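Local coordinates for GGDEF and EAL domain-containing protein (Vibrio cholerae O1 str. 2010EL-1786, PDB 6PWK) that binds cyclic di-GMP through GGDEF and EAL domains and probably acts as a receptor in the control of large adhesins and biofilm formation, at residues Y31-L39 / N142-L152; L74-I84 / V112-I123. All coordinates share one frame; numbering follows the deposited sequence.

Contact 1 (Y31-L39 / N142-L152). With C2E (9,9'-[(2R,3R,3aS,5S,7aR,9R,10R,10aS,12S,14aR)-3,5,10,12-tetrahydroxy-5,12-dioxidooctahydro-2H,7H-difuro[3,2-d:3',2'-j][1,3,7,9,2,8]tetraoxadiphosphacyclododecine-2,9-diyl]bis(2-amino-1,9-dihydro-6H-purin-6-one)), chain D.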
loop_
_atom_site.group_PDB
_atom_site.type_symbol
_atom_site.label_atom_id
_atom_site.label_comp_id
_atom_site.label_asym_id
_atom_site.label_seq_id
_atom_site.Cartn_x
_atom_site.Cartn_y
_atom_site.Cartn_z
ATOM N N TYR A 31 16.197 21.432 -0.105
ATOM C CA TYR A 31 16.966 20.957 -1.250
ATOM C C TYR A 31 16.638 21.750 -2.508
ATOM O O TYR A 31 17.540 22.128 -3.262
ATOM C CB TYR A 31 16.703 19.472 -1.471
ATOM C CG TYR A 31 17.643 18.850 -2.467
ATOM C CD1 TYR A 31 18.931 18.495 -2.096
ATOM C CD2 TYR A 31 17.252 18.625 -3.780
ATOM C CE1 TYR A 31 19.799 17.934 -2.997
ATOM C CE2 TYR A 31 18.118 18.060 -4.692
ATOM C CZ TYR A 31 19.390 17.716 -4.291
ATOM O OH TYR A 31 20.262 17.150 -5.185
ATOM N N MET A 32 15.351 22.008 -2.750
ATOM C CA MET A 32 14.962 22.765 -3.936
ATOM C C MET A 32 15.473 24.199 -3.867
ATOM O O MET A 32 15.859 24.775 -4.890
ATOM C CB MET A 32 13.443 22.736 -4.095
ATOM C CG MET A 32 12.863 21.332 -4.113
ATOM S SD MET A 32 13.561 20.319 -5.431
ATOM C CE MET A 32 13.235 18.674 -4.804
ATOM N N SER A 33 15.486 24.787 -2.669
ATOM C CA SER A 33 16.020 26.138 -2.512
ATOM C C SER A 33 17.516 26.174 -2.803
ATOM O O SER A 33 17.990 27.024 -3.565
ATOM C CB SER A 33 15.732 26.658 -1.104
ATOM O OG SER A 33 16.478 27.831 -0.836
ATOM N N GLN A 34 18.276 25.258 -2.198
ATOM C CA GLN A 34 19.710 25.190 -2.472
ATOM C C GLN A 34 19.985 24.842 -3.928
ATOM O O GLN A 34 20.971 25.311 -4.505
ATOM C CB GLN A 34 20.372 24.165 -1.553
ATOM C CG GLN A 34 20.240 24.469 -0.073
ATOM C CD GLN A 34 20.989 25.717 0.340
ATOM O OE1 GLN A 34 20.453 26.825 0.283
ATOM N NE2 GLN A 34 22.235 25.546 0.764
ATOM N N LEU A 35 19.126 24.022 -4.536
ATOM C CA LEU A 35 19.322 23.644 -5.931
ATOM C C LEU A 35 19.062 24.821 -6.862
ATOM O O LEU A 35 19.821 25.047 -7.812
ATOM C CB LEU A 35 18.413 22.469 -6.289
ATOM C CG LEU A 35 18.625 21.777 -7.635
ATOM C CD1 LEU A 35 19.949 21.031 -7.648
ATOM C CD2 LEU A 35 17.469 20.834 -7.935
ATOM N N SER A 36 17.994 25.581 -6.607
ATOM C CA SER A 36 17.645 26.689 -7.489
ATOM C C SER A 36 18.663 27.819 -7.408
ATOM O O SER A 36 18.919 28.493 -8.413
ATOM C CB SER A 36 16.246 27.203 -7.153
ATOM O OG SER A 36 15.785 28.113 -8.135
ATOM N N GLY A 37 19.250 28.043 -6.233
ATOM C CA GLY A 37 20.262 29.081 -6.112
ATOM C C GLY A 37 21.574 28.691 -6.765
ATOM O O GLY A 37 22.263 29.534 -7.347
ATOM N N TRP A 38 21.938 27.410 -6.678
ATOM C CA TRP A 38 23.158 26.935 -7.322
ATOM C C TRP A 38 23.048 27.008 -8.840
ATOM O O TRP A 38 24.031 27.311 -9.526
ATOM C CB TRP A 38 23.461 25.507 -6.866
ATOM C CG TRP A 38 24.441 24.777 -7.732
ATOM C CD1 TRP A 38 25.774 25.039 -7.863
ATOM C CD2 TRP A 38 24.168 23.652 -8.575
ATOM N NE1 TRP A 38 26.346 24.150 -8.743
ATOM C CE2 TRP A 38 25.381 23.289 -9.193
ATOM C CE3 TRP A 38 23.014 22.919 -8.870
ATOM C CZ2 TRP A 38 25.473 22.224 -10.087
ATOM C CZ3 TRP A 38 23.108 21.863 -9.758
ATOM C CH2 TRP A 38 24.328 21.526 -10.357
ATOM N N LEU A 39 21.858 26.741 -9.380
ATOM C CA LEU A 39 21.674 26.781 -10.828
ATOM C C LEU A 39 21.740 28.209 -11.355
ATOM O O LEU A 39 22.420 28.483 -12.351
ATOM C CB LEU A 39 20.340 26.132 -11.202
ATOM C CG LEU A 39 20.225 24.619 -11.011
ATOM C CD1 LEU A 39 18.788 24.161 -11.202
ATOM C CD2 LEU A 39 21.150 23.892 -11.970
ATOM N N ASN A 142 26.383 18.430 -14.156
ATOM C CA ASN A 142 25.738 19.471 -14.948
ATOM C C ASN A 142 26.791 20.115 -15.839
ATOM O O ASN A 142 27.600 20.925 -15.380
ATOM C CB ASN A 142 25.063 20.500 -14.047
ATOM C CG ASN A 142 23.978 21.278 -14.765
ATOM O OD1 ASN A 142 23.338 20.768 -15.682
ATOM N ND2 ASN A 142 23.764 22.521 -14.346
ATOM N N LYS A 143 26.787 19.747 -17.119
ATOM C CA LYS A 143 27.696 20.315 -18.108
ATOM C C LYS A 143 26.965 21.145 -19.155
ATOM O O LYS A 143 27.578 21.564 -20.143
ATOM C CB LYS A 143 28.512 19.204 -18.776
ATOM C CG LYS A 143 29.299 18.338 -17.796
ATOM C CD LYS A 143 30.468 17.646 -18.482
ATOM C CE LYS A 143 31.179 16.673 -17.551
ATOM N NZ LYS A 143 30.510 15.343 -17.504
ATOM N N ARG A 144 25.667 21.380 -18.967
ATOM C CA ARG A 144 24.890 22.295 -19.790
ATOM C C ARG A 144 23.951 23.071 -18.878
ATOM O O ARG A 144 23.774 22.732 -17.705
ATOM C CB ARG A 144 24.103 21.558 -20.884
ATOM C CG ARG A 144 24.965 20.921 -21.963
ATOM C CD ARG A 144 24.120 20.292 -23.060
ATOM N NE ARG A 144 24.942 19.786 -24.157
ATOM C CZ ARG A 144 24.459 19.211 -25.253
ATOM N NH1 ARG A 144 23.150 19.063 -25.409
ATOM N NH2 ARG A 144 25.286 18.783 -26.198
ATOM N N GLN A 145 23.349 24.129 -19.416
ATOM C CA GLN A 145 22.389 24.916 -18.647
ATOM C C GLN A 145 21.075 24.145 -18.585
ATOM O O GLN A 145 20.407 23.958 -19.607
ATOM C CB GLN A 145 22.191 26.297 -19.263
ATOM C CG GLN A 145 21.471 27.270 -18.338
ATOM C CD GLN A 145 21.109 28.574 -19.018
ATOM O OE1 GLN A 145 20.584 28.582 -20.130
ATOM N NE2 GLN A 145 21.391 29.688 -18.351
ATOM N N SER A 146 20.704 23.696 -17.390
ATOM C CA SER A 146 19.545 22.840 -17.200
ATOM C C SER A 146 18.594 23.452 -16.181
ATOM O O SER A 146 19.016 24.144 -15.248
ATOM C CB SER A 146 19.964 21.437 -16.736
ATOM O OG SER A 146 20.981 20.906 -17.569
ATOM N N SER A 147 17.302 23.191 -16.370
ATOM C CA SER A 147 16.289 23.621 -15.418
ATOM C C SER A 147 16.287 22.691 -14.207
ATOM O O SER A 147 17.040 21.714 -14.134
ATOM C CB SER A 147 14.916 23.662 -16.083
ATOM O OG SER A 147 14.443 22.354 -16.351
ATOM N N THR A 148 15.421 22.989 -13.238
ATOM C CA THR A 148 15.404 22.194 -12.016
ATOM C C THR A 148 14.666 20.873 -12.212
ATOM O O THR A 148 15.053 19.854 -11.629
ATOM C CB THR A 148 14.793 22.999 -10.863
ATOM O OG1 THR A 148 14.920 22.260 -9.641
ATOM C CG2 THR A 148 13.322 23.309 -11.117
ATOM N N THR A 149 13.611 20.863 -13.033
ATOM C CA THR A 149 12.929 19.607 -13.334
ATOM C C THR A 149 13.794 18.704 -14.199
ATOM O O THR A 149 13.718 17.476 -14.082
ATOM C CB THR A 149 11.594 19.876 -14.029
ATOM O OG1 THR A 149 11.837 20.433 -15.329
ATOM C CG2 THR A 149 10.754 20.852 -13.220
ATOM N N THR A 150 14.614 19.296 -15.069
ATOM C CA THR A 150 15.511 18.510 -15.910
ATOM C C THR A 150 16.503 17.718 -15.066
ATOM O O THR A 150 16.697 16.515 -15.280
ATOM C CB THR A 150 16.249 19.427 -16.891
ATOM O OG1 THR A 150 15.335 19.908 -17.883
ATOM C CG2 THR A 150 17.392 18.685 -17.571
ATOM N N LEU A 151 17.143 18.378 -14.098
ATOM C CA LEU A 151 18.131 17.689 -13.274
ATOM C C LEU A 151 17.486 16.603 -12.419
ATOM O O LEU A 151 18.089 15.548 -12.192
ATOM C CB LEU A 151 18.881 18.687 -12.396
ATOM C CG LEU A 151 19.979 19.503 -13.081
ATOM C CD1 LEU A 151 20.924 20.099 -12.047
ATOM C CD2 LEU A 151 20.743 18.650 -14.082
ATOM N N LEU A 152 16.267 16.844 -11.933
ATOM C CA LEU A 152 15.573 15.817 -11.164
ATOM C C LEU A 152 15.240 14.611 -12.033
ATOM O O LEU A 152 15.314 13.468 -11.571
ATOM C CB LEU A 152 14.305 16.394 -10.530
ATOM C CG LEU A 152 14.508 17.479 -9.469
ATOM C CD1 LEU A 152 13.169 17.998 -8.962
ATOM C CD2 LEU A 152 15.354 16.958 -8.318
HETATM P P1 C2E D . 7.432 12.678 -12.532
HETATM O O2P C2E D . 7.063 11.693 -11.450
HETATM O O1P C2E D . 6.643 12.220 -13.721
HETATM O "O5'" C2E D . 6.856 14.185 -12.289
HETATM C "C5'" C2E D . 6.664 15.029 -13.379
HETATM C "C4'" C2E D . 6.139 16.320 -12.709
HETATM O "O4'" C2E D . 5.029 16.051 -12.080
HETATM C "C3'" C2E D . 7.100 16.590 -11.533
HETATM O "O3'" C2E D . 8.154 17.347 -11.896
HETATM C "C2'" C2E D . 6.224 17.308 -10.487
HETATM O "O2'" C2E D . 6.375 18.787 -10.612
HETATM C "C1'" C2E D . 4.984 17.040 -10.809
HETATM N N9 C2E D . 4.223 16.502 -9.709
HETATM C C8 C2E D . 4.767 15.263 -9.806
HETATM N N7 C2E D . 4.198 14.520 -8.825
HETATM C C5 C2E D . 3.326 15.276 -8.152
HETATM C C6 C2E D . 2.378 15.030 -6.952
HETATM O O6 C2E D . 2.312 13.974 -6.415
HETATM N N1 C2E D . 1.536 16.081 -6.445
HETATM C C2 C2E D . 1.568 17.392 -7.055
HETATM N N2 C2E D . 0.763 18.531 -6.625
HETATM N N3 C2E D . 2.468 17.596 -8.180
HETATM C C4 C2E D . 3.343 16.509 -8.713
HETATM P P11 C2E D . 9.332 17.390 -10.718
HETATM O O21 C2E D . 8.917 17.567 -9.274
HETATM O O11 C2E D . 10.146 18.621 -11.006
HETATM O O5A C2E D . 10.327 16.120 -11.097
HETATM C C5A C2E D . 10.272 15.660 -12.421
HETATM C C4A C2E D . 10.930 14.342 -12.479
HETATM O O4A C2E D . 11.976 14.309 -11.689
HETATM C C3A C2E D . 9.854 13.187 -11.905
HETATM O O3A C2E D . 9.013 12.629 -13.016
HETATM C C2A C2E D . 10.540 12.297 -11.436
HETATM O O2A C2E D . 10.905 11.333 -12.535
HETATM C C1A C2E D . 11.851 13.055 -10.851
HETATM N N91 C2E D . 11.731 13.339 -9.571
HETATM C C81 C2E D . 11.221 14.439 -8.990
HETATM N N71 C2E D . 11.341 14.263 -7.663
HETATM C C51 C2E D . 11.915 13.082 -7.446
HETATM C C61 C2E D . 12.302 12.350 -6.164
HETATM O O61 C2E D . 12.077 12.874 -5.132
HETATM N N11 C2E D . 12.923 11.059 -6.188
HETATM C C21 C2E D . 13.193 10.426 -7.451
HETATM N N21 C2E D . 13.822 9.113 -7.496
HETATM N N31 C2E D . 12.819 11.138 -8.676
HETATM C C41 C2E D . 12.169 12.489 -8.639
#

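Contact 2 (L74-I84 / V112-I123)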
loop_
_atom_site.group_PDB
_atom_site.type_symbol
_atom_site.label_atom_id
_atom_site.label_comp_id
_atom_site.label_asym_id
_atom_site.label_seq_id
_atom_site.Cartn_x
_atom_site.Cartn_y
_atom_site.Cartn_z
ATOM N N LEU A 74 22.440 6.806 9.061
ATOM C CA LEU A 74 22.902 7.073 7.703
ATOM C C LEU A 74 23.112 8.564 7.478
ATOM O O LEU A 74 24.085 8.970 6.834
ATOM C CB LEU A 74 21.909 6.505 6.688
ATOM C CG LEU A 74 22.151 6.837 5.212
ATOM C CD1 LEU A 74 23.564 6.471 4.786
ATOM C CD2 LEU A 74 21.132 6.129 4.337
ATOM N N ALA A 75 22.218 9.397 8.016
ATOM C CA ALA A 75 22.382 10.841 7.887
ATOM C C ALA A 75 23.625 11.318 8.628
ATOM O O ALA A 75 24.436 12.072 8.079
ATOM C CB ALA A 75 21.137 11.560 8.402
ATOM N N ASP A 76 23.791 10.886 9.882
ATOM C CA ASP A 76 24.974 11.268 10.648
ATOM C C ASP A 76 26.249 10.781 9.972
ATOM O O ASP A 76 27.234 11.520 9.872
ATOM C CB ASP A 76 24.889 10.717 12.073
ATOM C CG ASP A 76 23.854 11.432 12.916
ATOM O OD1 ASP A 76 23.445 12.549 12.540
ATOM O OD2 ASP A 76 23.454 10.879 13.963
ATOM N N ARG A 77 26.254 9.528 9.509
ATOM C CA ARG A 77 27.439 9.000 8.845
ATOM C C ARG A 77 27.703 9.725 7.530
ATOM O O ARG A 77 28.861 9.967 7.167
ATOM C CB ARG A 77 27.280 7.498 8.607
ATOM C CG ARG A 77 27.112 6.684 9.879
ATOM C CD ARG A 77 28.399 6.610 10.675
ATOM N NE ARG A 77 28.269 5.715 11.821
ATOM C CZ ARG A 77 29.254 5.446 12.671
ATOM N NH1 ARG A 77 30.445 6.003 12.504
ATOM N NH2 ARG A 77 29.047 4.619 13.686
ATOM N N LEU A 78 26.641 10.087 6.807
ATOM C CA LEU A 78 26.822 10.730 5.510
ATOM C C LEU A 78 27.323 12.160 5.662
ATOM O O LEU A 78 28.202 12.595 4.912
ATOM C CB LEU A 78 25.508 10.701 4.725
ATOM C CG LEU A 78 25.540 11.154 3.265
ATOM C CD1 LEU A 78 26.510 10.302 2.462
ATOM C CD2 LEU A 78 24.145 11.095 2.661
ATOM N N LYS A 79 26.785 12.902 6.634
ATOM C CA LYS A 79 27.101 14.324 6.723
ATOM C C LYS A 79 28.455 14.564 7.381
ATOM O O LYS A 79 29.197 15.459 6.960
ATOM C CB LYS A 79 25.987 15.066 7.468
ATOM C CG LYS A 79 25.854 14.738 8.945
ATOM C CD LYS A 79 24.475 15.115 9.457
ATOM C CE LYS A 79 24.414 15.072 10.972
ATOM N NZ LYS A 79 23.014 15.172 11.468
ATOM N N ASN A 80 28.806 13.777 8.401
ATOM C CA ASN A 80 30.096 13.969 9.054
ATOM C C ASN A 80 31.246 13.567 8.142
ATOM O O ASN A 80 32.368 14.062 8.303
ATOM C CB ASN A 80 30.146 13.190 10.367
ATOM C CG ASN A 80 30.326 14.097 11.570
ATOM O OD1 ASN A 80 29.381 14.748 12.018
ATOM N ND2 ASN A 80 31.545 14.150 12.095
ATOM N N SER A 81 30.991 12.682 7.188
ATOM C CA SER A 81 31.942 12.391 6.129
ATOM C C SER A 81 31.685 13.309 4.940
ATOM O O SER A 81 30.643 13.964 4.844
ATOM C CB SER A 81 31.841 10.928 5.693
ATOM O OG SER A 81 31.918 10.054 6.804
ATOM N N ILE A 82 32.662 13.359 4.034
ATOM C CA ILE A 82 32.489 13.982 2.725
ATOM C C ILE A 82 32.123 15.456 2.879
ATOM O O ILE A 82 31.092 15.911 2.372
ATOM C CB ILE A 82 31.430 13.215 1.907
ATOM C CG1 ILE A 82 31.641 11.705 2.052
ATOM C CG2 ILE A 82 31.511 13.574 0.437
ATOM C CD1 ILE A 82 30.385 10.899 1.866
ATOM N N THR A 83 32.970 16.213 3.577
ATOM C CA THR A 83 32.729 17.628 3.841
ATOM C C THR A 83 33.522 18.469 2.849
ATOM O O THR A 83 34.755 18.453 2.865
ATOM C CB THR A 83 33.109 17.996 5.278
ATOM O OG1 THR A 83 34.529 17.893 5.440
ATOM C CG2 THR A 83 32.422 17.067 6.267
ATOM N N ILE A 84 32.807 19.185 1.978
ATOM C CA ILE A 84 33.397 20.089 0.998
ATOM C C ILE A 84 32.583 21.381 1.008
ATOM O O ILE A 84 31.524 21.466 1.630
ATOM C CB ILE A 84 33.451 19.452 -0.420
ATOM C CG1 ILE A 84 34.073 18.055 -0.357
ATOM C CG2 ILE A 84 34.269 20.290 -1.402
ATOM C CD1 ILE A 84 34.372 17.447 -1.715
ATOM N N VAL A 112 33.784 11.662 -4.786
ATOM C CA VAL A 112 32.764 11.928 -3.776
ATOM C C VAL A 112 31.731 10.808 -3.758
ATOM O O VAL A 112 31.342 10.321 -2.689
ATOM C CB VAL A 112 32.112 13.301 -4.026
ATOM C CG1 VAL A 112 30.960 13.523 -3.065
ATOM C CG2 VAL A 112 33.147 14.408 -3.893
ATOM N N ALA A 113 31.284 10.370 -4.938
ATOM C CA ALA A 113 30.337 9.263 -5.007
ATOM C C ALA A 113 30.968 7.964 -4.523
ATOM O O ALA A 113 30.302 7.147 -3.876
ATOM C CB ALA A 113 29.813 9.106 -6.435
ATOM N N GLU A 114 32.251 7.753 -4.827
ATOM C CA GLU A 114 32.942 6.575 -4.315
ATOM C C GLU A 114 33.047 6.623 -2.797
ATOM O O GLU A 114 32.903 5.596 -2.123
ATOM C CB GLU A 114 34.331 6.464 -4.943
ATOM C CG GLU A 114 34.738 5.047 -5.301
ATOM C CD GLU A 114 34.024 4.534 -6.536
ATOM O OE1 GLU A 114 34.080 5.215 -7.581
ATOM O OE2 GLU A 114 33.397 3.456 -6.461
ATOM N N SER A 115 33.292 7.813 -2.241
ATOM C CA SER A 115 33.382 7.949 -0.793
ATOM C C SER A 115 32.025 7.778 -0.126
ATOM O O SER A 115 31.955 7.303 1.013
ATOM C CB SER A 115 33.984 9.305 -0.428
ATOM O OG SER A 115 33.167 10.362 -0.899
ATOM N N ILE A 116 30.943 8.159 -0.810
ATOM C CA ILE A 116 29.605 7.972 -0.250
ATOM C C ILE A 116 29.332 6.491 -0.021
ATOM O O ILE A 116 28.918 6.080 1.068
ATOM C CB ILE A 116 28.539 8.601 -1.165
ATOM C CG1 ILE A 116 28.624 10.126 -1.130
ATOM C CG2 ILE A 116 27.148 8.145 -0.755
ATOM C CD1 ILE A 116 27.712 10.803 -2.118
ATOM N N ILE A 117 29.579 5.668 -1.041
ATOM C CA ILE A 117 29.231 4.251 -0.966
ATOM C C ILE A 117 30.051 3.551 0.110
ATOM O O ILE A 117 29.511 2.805 0.935
ATOM C CB ILE A 117 29.414 3.589 -2.341
ATOM C CG1 ILE A 117 28.496 4.253 -3.365
ATOM C CG2 ILE A 117 29.138 2.096 -2.254
ATOM C CD1 ILE A 117 28.992 4.138 -4.779
ATOM N N THR A 118 31.369 3.775 0.116
ATOM C CA THR A 118 32.211 3.196 1.158
ATOM C C THR A 118 31.793 3.686 2.540
ATOM O O THR A 118 31.989 2.981 3.538
ATOM C CB THR A 118 33.682 3.526 0.890
ATOM O OG1 THR A 118 34.023 3.139 -0.447
ATOM C CG2 THR A 118 34.590 2.789 1.864
ATOM N N CYS A 119 31.199 4.877 2.613
ATOM C CA CYS A 119 30.687 5.403 3.872
ATOM C C CYS A 119 29.421 4.695 4.338
ATOM O O CYS A 119 29.032 4.868 5.497
ATOM C CB CYS A 119 30.428 6.907 3.734
ATOM S SG CYS A 119 29.912 7.753 5.243
ATOM N N VAL A 120 28.770 3.906 3.483
ATOM C CA VAL A 120 27.560 3.182 3.862
ATOM C C VAL A 120 27.802 1.687 4.004
ATOM O O VAL A 120 26.854 0.938 4.285
ATOM C CB VAL A 120 26.410 3.454 2.872
ATOM C CG1 VAL A 120 25.056 3.195 3.521
ATOM C CG2 VAL A 120 26.463 4.880 2.377
ATOM N N ASP A 121 29.039 1.224 3.830
ATOM C CA ASP A 121 29.338 -0.188 4.034
ATOM C C ASP A 121 29.708 -0.500 5.477
ATOM O O ASP A 121 29.348 -1.560 5.994
ATOM C CB ASP A 121 30.469 -0.629 3.100
ATOM C CG ASP A 121 30.013 -0.782 1.663
ATOM O OD1 ASP A 121 28.788 -0.736 1.417
ATOM O OD2 ASP A 121 30.879 -0.951 0.780
ATOM N N ASP A 122 30.429 0.403 6.143
ATOM C CA ASP A 122 30.782 0.180 7.540
ATOM C C ASP A 122 29.599 0.396 8.474
ATOM O O ASP A 122 29.632 -0.078 9.615
ATOM C CB ASP A 122 31.930 1.099 7.959
ATOM C CG ASP A 122 33.213 0.822 7.196
ATOM O OD1 ASP A 122 33.440 -0.338 6.800
ATOM O OD2 ASP A 122 33.998 1.777 7.001
ATOM N N ILE A 123 28.554 1.086 8.018
ATOM C CA ILE A 123 27.537 1.578 8.942
ATOM C C ILE A 123 26.348 0.632 9.078
ATOM O O ILE A 123 25.719 0.590 10.138
ATOM C CB ILE A 123 27.100 2.987 8.519
ATOM C CG1 ILE A 123 26.259 2.951 7.243
ATOM C CG2 ILE A 123 28.322 3.852 8.303
ATOM C CD1 ILE A 123 25.722 4.306 6.845
#

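Contact 1 (Y31-L39 / N142-L152)
Trp38 and Leu39, near the end of helix 28-41, lie against Asn142, in the connection that leads into helix 148-164; the contact sets helix 28-41 of the GGDEF fold against that connection and the first turn of the helix. The Asn142 side chain and the indole run past each other in opposite directions, with amide and ring planes 55° apart and Asn142 CB 3.9 Å from Trp38 CH2. The amide is held at both ends: ND2 donates to Gly43 O, while OD1 accepts from Ser146 OG at 3.0 Å, in the carbonyl plane, and so ties the two ends of the connecting loop together. Ser146 contributes its backbone oxygen to the surroundings of the Leu39 methyls. Ser147 occupies the N-cap position of the following helix, and its OG shares a hydrogen bond with Thr150 OG1. At Thr148 the hydroxyl is anti to the backbone N (chi1 -174°), which sets OG1 3.4 Å from Leu35 CD2. Thr149 borders the bound cyclic di-GMP through CG2, near the phosphate oxygen O11. Leu151 serves two partners through one methyl. Its CD1 approaches the edge of the indole, 3.6 Å from Trp38 CZ3, and also packs 3.8 Å from Leu39 CD2. At the far end of the indole from this contact, Trp38 NE1 donates to Ile44 O. Leu152 closes the row by meeting Met32 at the methyl CE. Here the packing passes into the nucleotide pocket, to which Arg28, Glu96 and Asp156 also contribute along with Asp68 of the second subunit. Leu152 sets its CB 3.3 Å from the ribose oxygen O4A and its CD1 3.7 Å from the phosphate oxygen O11.

Contact 2 (L74-I84 / V112-I123)
Cys119 holds its sulfur anti to the backbone N (chi1 -175°), which places SG against the last turn of helix 53-80, 3.1 Å from Arg77 O and beside Ser81 OG. Ile82 has its CG1 beside the backbone N (chi1 -43°), with CD1 carried on to the flank of Ile116 and CG2 left to face Val112. Ser81 OG itself donates to Arg77 O, lying nearly in line with the carbonyl bond, so the hydroxyl and the sulfur gather around one backbone oxygen at the end of the helix. Just beyond it, the backbone of Ile82 takes up a left-handed conformation. This isoleucine meets three residues of helix 106-118: its CG2 packs 3.5 Å from Val112 CG1, the Ile82 and Ile116 side chains cross at about a right angle, Ile82 CD1 3.6 Å from Ile116 CG1, and Ile82 CG1 rests near Ser115 OG. That hydroxyl is not left to the hydrophobic surroundings, since it donates to Val112 O, and Ile111 O is a second carbonyl acceptor that would have to share or alternate for the same proton. Farther along, Ile84 CD1 and Val112 CG2 meet tip to tip at 3.9 Å. Toward the opposite end, Leu78 CD1 leans on Ile116 CG2, and Leu74 CD1 touches both Val120 CG1 and Ile123 CD1. The aliphatic part of Arg77 slides past Ile123 in the opposite direction, Arg77 CG 3.5 Å from Ile123 CG2. No hydrogen bond crosses the interface. Leu74, Val112 and Ile116 also reach Phe97, Met101 and Ile99 of strand 96-102, and this layer of helices laid over one face of the central mixed sheet belongs to the alpha/beta architecture of GGDEF domains.

How the contacts relate
Both contacts belong to the GGDEF domain, but they pack on opposite faces of its five-stranded sheet. Strand 96-102 separates them: Ile100 and Pro102 face contact 1, whereas Phe97, Ile99 and Met101 face contact 2. The centres are 23 Å apart and the nearest atoms about 10 Å, so the two do not touch. In sequence, 74-84 and 112-123 both fall between the two segments of contact 1. Their relation to cyclic di-GMP differs: 142-152 carries Thr149 and Leu152 of the GGDEF pocket, while contact 2 holds none of its residues. In the second subunit, Asp68, which lies on the helix equivalent to 53-80, bonds to this nucleotide.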